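Local coordinates for ABC transporter ATP-binding protein (Leptospira interrogans serovar Copenhageni, PDB 4HZI), which probably binds and hydrolyses ATP as the nucleotide-binding subunit of an orphan ABC transporter involved in manganese utilization and tolerance, at residues D130-G135 / K180-L185; K159-L164 / L213-E218. One frame throughout, in Å; residues are numbered along the deposited sequence.

Contact 1 of 2, residues D130-G135 / K180-L185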
loop_
_atom_site.group_PDB
_atom_site.type_symbol
_atom_site.label_atom_id
_atom_site.label_comp_id
_atom_site.label_asym_id
_atom_site.label_seq_id
_atom_site.Cartn_x
_atom_site.Cartn_y
_atom_site.Cartn_z
ATOM N N ASP A 130 -15.326 23.116 -2.599
ATOM C CA ASP A 130 -16.151 22.466 -3.598
ATOM C C ASP A 130 -16.161 20.945 -3.415
ATOM O O ASP A 130 -17.180 20.269 -3.570
ATOM C CB ASP A 130 -15.632 22.809 -4.992
ATOM C CG ASP A 130 -15.876 24.269 -5.361
ATOM O OD1 ASP A 130 -16.815 24.875 -4.789
ATOM O OD2 ASP A 130 -15.122 24.795 -6.214
ATOM N N THR A 131 -14.997 20.409 -3.114
ATOM C CA THR A 131 -14.846 18.973 -2.916
ATOM C C THR A 131 -15.677 18.517 -1.732
ATOM O O THR A 131 -16.318 17.482 -1.802
ATOM C CB THR A 131 -13.353 18.634 -2.741
ATOM O OG1 THR A 131 -12.657 18.968 -3.954
ATOM C CG2 THR A 131 -13.155 17.170 -2.447
ATOM N N ILE A 132 -15.697 19.295 -0.661
ATOM C CA ILE A 132 -16.496 18.937 0.481
ATOM C C ILE A 132 -17.983 18.979 0.114
ATOM O O ILE A 132 -18.758 18.104 0.480
ATOM C CB ILE A 132 -16.160 19.792 1.686
ATOM C CG1 ILE A 132 -14.687 19.556 2.034
ATOM C CG2 ILE A 132 -17.078 19.469 2.860
ATOM C CD1 ILE A 132 -14.152 20.463 3.083
ATOM N N LEU A 133 -18.376 19.989 -0.644
ATOM C CA LEU A 133 -19.772 20.126 -1.016
ATOM C C LEU A 133 -20.246 18.984 -1.908
ATOM O O LEU A 133 -21.401 18.602 -1.842
ATOM C CB LEU A 133 -19.998 21.490 -1.681
ATOM C CG LEU A 133 -19.877 22.673 -0.693
ATOM C CD1 LEU A 133 -19.709 23.962 -1.474
ATOM C CD2 LEU A 133 -21.096 22.783 0.222
ATOM N N THR A 134 -19.386 18.403 -2.730
ATOM C CA THR A 134 -19.839 17.225 -3.522
ATOM C C THR A 134 -20.348 16.082 -2.648
ATOM O O THR A 134 -21.061 15.217 -3.122
ATOM C CB THR A 134 -18.739 16.647 -4.398
ATOM O OG1 THR A 134 -17.663 16.208 -3.555
ATOM C CG2 THR A 134 -18.263 17.690 -5.396
ATOM N N GLY A 135 -19.999 16.099 -1.368
ATOM C CA GLY A 135 -20.472 15.089 -0.444
ATOM C C GLY A 135 -21.920 15.216 -0.059
ATOM O O GLY A 135 -22.465 14.315 0.518
ATOM N N LYS A 180 -6.543 13.323 1.975
ATOM C CA LYS A 180 -7.330 12.405 2.795
ATOM C C LYS A 180 -8.085 13.160 3.890
ATOM O O LYS A 180 -9.216 12.813 4.185
ATOM C CB LYS A 180 -6.480 11.270 3.381
ATOM C CG LYS A 180 -5.784 10.375 2.357
ATOM C CD LYS A 180 -6.737 9.749 1.380
ATOM C CE LYS A 180 -6.015 8.896 0.342
ATOM N NZ LYS A 180 -5.994 7.476 0.722
ATOM N N LYS A 181 -7.497 14.229 4.445
ATOM C CA LYS A 181 -8.205 15.075 5.411
ATOM C C LYS A 181 -9.442 15.652 4.807
ATOM O O LYS A 181 -10.487 15.678 5.437
ATOM C CB LYS A 181 -7.334 16.242 5.894
ATOM C CG LYS A 181 -6.033 15.836 6.534
ATOM C CD LYS A 181 -5.195 17.056 6.908
ATOM C CE LYS A 181 -3.789 16.635 7.263
ATOM N NZ LYS A 181 -3.019 17.753 7.903
ATOM N N ILE A 182 -9.326 16.116 3.574
ATOM C CA ILE A 182 -10.433 16.761 2.921
ATOM C C ILE A 182 -11.506 15.748 2.545
ATOM O O ILE A 182 -12.726 16.033 2.684
ATOM C CB ILE A 182 -9.948 17.621 1.720
ATOM C CG1 ILE A 182 -9.073 18.800 2.216
ATOM C CG2 ILE A 182 -11.103 18.131 0.910
ATOM C CD1 ILE A 182 -9.548 19.533 3.437
ATOM N N LEU A 183 -11.080 14.558 2.107
ATOM C CA LEU A 183 -12.033 13.467 1.899
ATOM C C LEU A 183 -12.737 13.061 3.192
ATOM O O LEU A 183 -13.938 12.735 3.160
ATOM C CB LEU A 183 -11.397 12.269 1.210
ATOM C CG LEU A 183 -10.923 12.574 -0.213
ATOM C CD1 LEU A 183 -10.220 11.364 -0.808
ATOM C CD2 LEU A 183 -12.079 13.007 -1.087
ATOM N N PHE A 184 -12.052 13.087 4.312
ATOM C CA PHE A 184 -12.711 12.850 5.568
ATOM C C PHE A 184 -13.812 13.919 5.830
ATOM O O PHE A 184 -14.956 13.600 6.195
ATOM C CB PHE A 184 -11.694 12.814 6.670
ATOM C CG PHE A 184 -12.264 12.560 8.044
ATOM C CD1 PHE A 184 -12.703 13.601 8.848
ATOM C CD2 PHE A 184 -12.371 11.272 8.543
ATOM C CE1 PHE A 184 -13.206 13.369 10.119
ATOM C CE2 PHE A 184 -12.878 11.031 9.803
ATOM C CZ PHE A 184 -13.318 12.072 10.593
ATOM N N LEU A 185 -13.482 15.189 5.588
ATOM C CA LEU A 185 -14.469 16.262 5.798
ATOM C C LEU A 185 -15.690 16.072 4.915
ATOM O O LEU A 185 -16.844 16.223 5.357
ATOM C CB LEU A 185 -13.832 17.651 5.587
ATOM C CG LEU A 185 -12.726 17.992 6.560
ATOM C CD1 LEU A 185 -12.268 19.424 6.416
ATOM C CD2 LEU A 185 -13.196 17.696 7.988
#
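I132 carries most of this helix-to-helix contact, reaching between I182 and L185 of the facing helix. Two successive carbons of its longer branch divide the work: CG1 meets CG2 of I182 at 4.0 Å, whereas the terminal CD1 settles against CB of L185 at 3.8 Å. The chain of I132 passes that of I182 at about a right angle and runs past L185 on a slant. T131 adds a second methyl, its CG2 lying 4.1 Å from CG2 of I182. A chi1 of -63° is what gives T131 this split character, since it sets CG2 anti to the backbone N and leaves OG1 on the side of that N, where the hydroxyl bonds to the carbonyl of T127 one turn earlier. The pairing joins the short helix 128-133 to helix 176-188, which starts within the LSSGE sequence, probably the counterpart of the ABC signature motif; packing of this kind belongs to the helical subdomain of ABC ATPases. Further out, T154 and L158 of helix 148-160 also cover I132, so three helices share this isoleucine. L174 packs on I182 and Y171 on T131, bringing in the chain that leads up to helix 176-188. At the end of the short helix, T134 OG1 donates to the carbonyl O of T131 at 2.6 Å, with a C=O...donor angle of 138° and the donor tilted 24° from the carbonyl plane. The same hydroxyl takes a hydrogen bond from NE of R186, which gives the apolar contact a polar flank from helix 176-188 itself.

Contact 2 of 2, residues K159-L164 / L213-E218; sequences KDSDLL and LGFLKE
The first torsions of F215 and S161 bring this contact together. In F215 a chi1 of 162° places CG anti to the backbone N, carrying the ring out from helix 206-222 until CE1 lies near the opposing turn; in S161 a chi1 of -77° keeps OG beside its own N, and both CB and OG come close to that ring carbon. The opposing turn is a Schellman motif that ends helix 148-160. D162, with its positive phi, is the C-prime residue; D162 N bonds to K159 O at 2.9 Å, and L163 N reaches back to L158 O. After this turn, L163 has its CB pointing toward helix 206-222, and its CD1 reaches the same ring carbon that S161 touches. Contact is light and made by van der Waals packing, with 102 Å² buried in all. The ring is approached obliquely by both partners. Around them, L185 of helix 176-188 touches both S161 and F215, filling in between the two segments, while F184 meets the F215 ring with the planes at about 85°. Toward the more exposed side, D162 OD2 and E218 OE2 lie 5.1 Å apart, a like-charged pair whose repulsion is probably eased by K222. That lysine, outside both segments, hydrogen-bonds through NZ to the carbonyl of D160 at the end of the helix and lies at long, weak ion-pair range from D162. At the ring itself, CE1 of F215 is the shared point of touch. L163 CD1 stands 4.3 Å from F215 CE1. S161 OG comes closer, 3.8 Å from F215 CE1.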
loop_
_atom_site.group_PDB
_atom_site.type_symbol
_atom_site.label_atom_id
_atom_site.label_comp_id
_atom_site.label_asym_id
_atom_site.label_seq_id
_atom_site.Cartn_x
_atom_site.Cartn_y
_atom_site.Cartn_z
ATOM N N LYS A 159 -13.393 25.511 9.241
ATOM C CA LYS A 159 -12.926 26.282 10.395
ATOM C C LYS A 159 -12.714 25.393 11.603
ATOM O O LYS A 159 -11.667 25.474 12.252
ATOM C CB LYS A 159 -13.868 27.442 10.751
ATOM C CG LYS A 159 -13.259 28.380 11.796
ATOM C CD LYS A 159 -13.952 29.740 11.878
ATOM C CE LYS A 159 -15.149 29.711 12.811
ATOM N NZ LYS A 159 -16.074 30.851 12.559
ATOM N N ASP A 160 -13.698 24.541 11.909
ATOM C CA ASP A 160 -13.589 23.642 13.072
ATOM C C ASP A 160 -12.324 22.762 13.022
ATOM O O ASP A 160 -11.803 22.392 14.060
ATOM C CB ASP A 160 -14.824 22.740 13.205
ATOM C CG ASP A 160 -16.088 23.511 13.561
ATOM O OD1 ASP A 160 -16.007 24.745 13.749
ATOM O OD2 ASP A 160 -17.165 22.881 13.658
ATOM N N SER A 161 -11.854 22.448 11.814
ATOM C CA SER A 161 -10.621 21.646 11.597
ATOM C C SER A 161 -9.403 22.461 11.149
ATOM O O SER A 161 -8.434 21.894 10.646
ATOM C CB SER A 161 -10.882 20.558 10.533
ATOM O OG SER A 161 -11.623 19.492 11.103
ATOM N N ASP A 162 -9.453 23.782 11.310
ATOM C CA ASP A 162 -8.296 24.645 11.038
ATOM C C ASP A 162 -7.764 24.543 9.607
ATOM O O ASP A 162 -6.564 24.441 9.390
ATOM C CB ASP A 162 -7.177 24.385 12.068
ATOM C CG ASP A 162 -7.641 24.624 13.516
ATOM O OD1 ASP A 162 -8.430 25.567 13.748
ATOM O OD2 ASP A 162 -7.231 23.867 14.430
ATOM N N LEU A 163 -8.677 24.584 8.635
ATOM C CA LEU A 163 -8.333 24.472 7.225
ATOM C C LEU A 163 -9.110 25.473 6.371
ATOM O O LEU A 163 -9.131 25.365 5.148
ATOM C CB LEU A 163 -8.610 23.028 6.755
ATOM C CG LEU A 163 -7.704 21.898 7.275
ATOM C CD1 LEU A 163 -8.331 20.500 7.097
ATOM C CD2 LEU A 163 -6.381 21.923 6.522
ATOM N N LEU A 164 -9.731 26.477 7.008
ATOM C CA LEU A 164 -10.528 27.476 6.277
ATOM C C LEU A 164 -9.627 28.196 5.296
ATOM O O LEU A 164 -10.010 28.492 4.161
ATOM C CB LEU A 164 -11.170 28.464 7.255
ATOM C CG LEU A 164 -12.111 29.528 6.695
ATOM C CD1 LEU A 164 -13.332 28.916 6.020
ATOM C CD2 LEU A 164 -12.533 30.426 7.852
ATOM N N LEU A 213 -3.220 10.751 9.995
ATOM C CA LEU A 213 -3.594 10.149 11.249
ATOM C C LEU A 213 -3.592 11.185 12.375
ATOM O O LEU A 213 -4.401 11.093 13.306
ATOM C CB LEU A 213 -2.690 8.987 11.581
ATOM C CG LEU A 213 -2.937 7.717 10.708
ATOM C CD1 LEU A 213 -2.132 6.538 11.225
ATOM C CD2 LEU A 213 -4.406 7.340 10.574
ATOM N N GLY A 214 -2.688 12.161 12.282
ATOM C CA GLY A 214 -2.661 13.281 13.214
ATOM C C GLY A 214 -3.951 14.068 13.170
ATOM O O GLY A 214 -4.509 14.405 14.223
ATOM N N PHE A 215 -4.425 14.342 11.963
ATOM C CA PHE A 215 -5.668 15.005 11.759
ATOM C C PHE A 215 -6.815 14.194 12.342
ATOM O O PHE A 215 -7.697 14.774 12.972
ATOM C CB PHE A 215 -5.877 15.284 10.292
ATOM C CG PHE A 215 -7.293 15.567 9.923
ATOM C CD1 PHE A 215 -7.779 16.864 9.929
ATOM C CD2 PHE A 215 -8.133 14.546 9.552
ATOM C CE1 PHE A 215 -9.089 17.117 9.590
ATOM C CE2 PHE A 215 -9.430 14.791 9.206
ATOM C CZ PHE A 215 -9.913 16.081 9.215
ATOM N N LEU A 216 -6.830 12.866 12.139
ATOM C CA LEU A 216 -7.890 12.046 12.730
ATOM C C LEU A 216 -7.934 12.094 14.219
ATOM O O LEU A 216 -9.017 12.136 14.820
ATOM C CB LEU A 216 -7.700 10.564 12.394
ATOM C CG LEU A 216 -8.397 10.056 11.190
ATOM C CD1 LEU A 216 -8.136 8.527 11.146
ATOM C CD2 LEU A 216 -9.891 10.362 11.316
ATOM N N LYS A 217 -6.765 12.029 14.831
ATOM C CA LYS A 217 -6.694 12.047 16.258
ATOM C C LYS A 217 -7.176 13.369 16.825
ATOM O O LYS A 217 -7.776 13.401 17.890
ATOM C CB LYS A 217 -5.284 11.788 16.727
ATOM C CG LYS A 217 -4.834 10.353 16.596
ATOM C CD LYS A 217 -3.403 10.221 17.103
ATOM C CE LYS A 217 -3.322 9.199 18.212
ATOM N NZ LYS A 217 -1.928 8.902 18.635
ATOM N N GLU A 218 -6.925 14.438 16.094
ATOM C CA GLU A 218 -7.288 15.766 16.512
ATOM C C GLU A 218 -8.790 15.928 16.417
ATOM O O GLU A 218 -9.444 16.453 17.319
ATOM C CB GLU A 218 -6.542 16.778 15.641
ATOM C CG GLU A 218 -6.720 18.218 16.073
ATOM C CD GLU A 218 -5.415 19.002 16.035
ATOM O OE1 GLU A 218 -4.561 18.729 15.148
ATOM O OE2 GLU A 218 -5.247 19.888 16.905
#

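How the contacts relate
From the N terminus the chain lays down 130-135, then 159-164, then 180-185 and finally 213-218, so the two contacts cross rather than nest. Contact 1 closes a loop of 44 residues that contains all of helix 148-160 except the residues beyond none of its ends; contact 2 closes one of 48 that contains strand 194-198. Each loop therefore includes one segment of the other contact. Helix 176-188 stands in the middle: it receives helix 128-133 in contact 1 and lies against helix 206-222, the partner in contact 2. The centres of the two contacts are about 13 Å apart, and together they join helices 128-133, 148-160 and 176-188 to the helix that follows strand 194-198 of the mixed sheet.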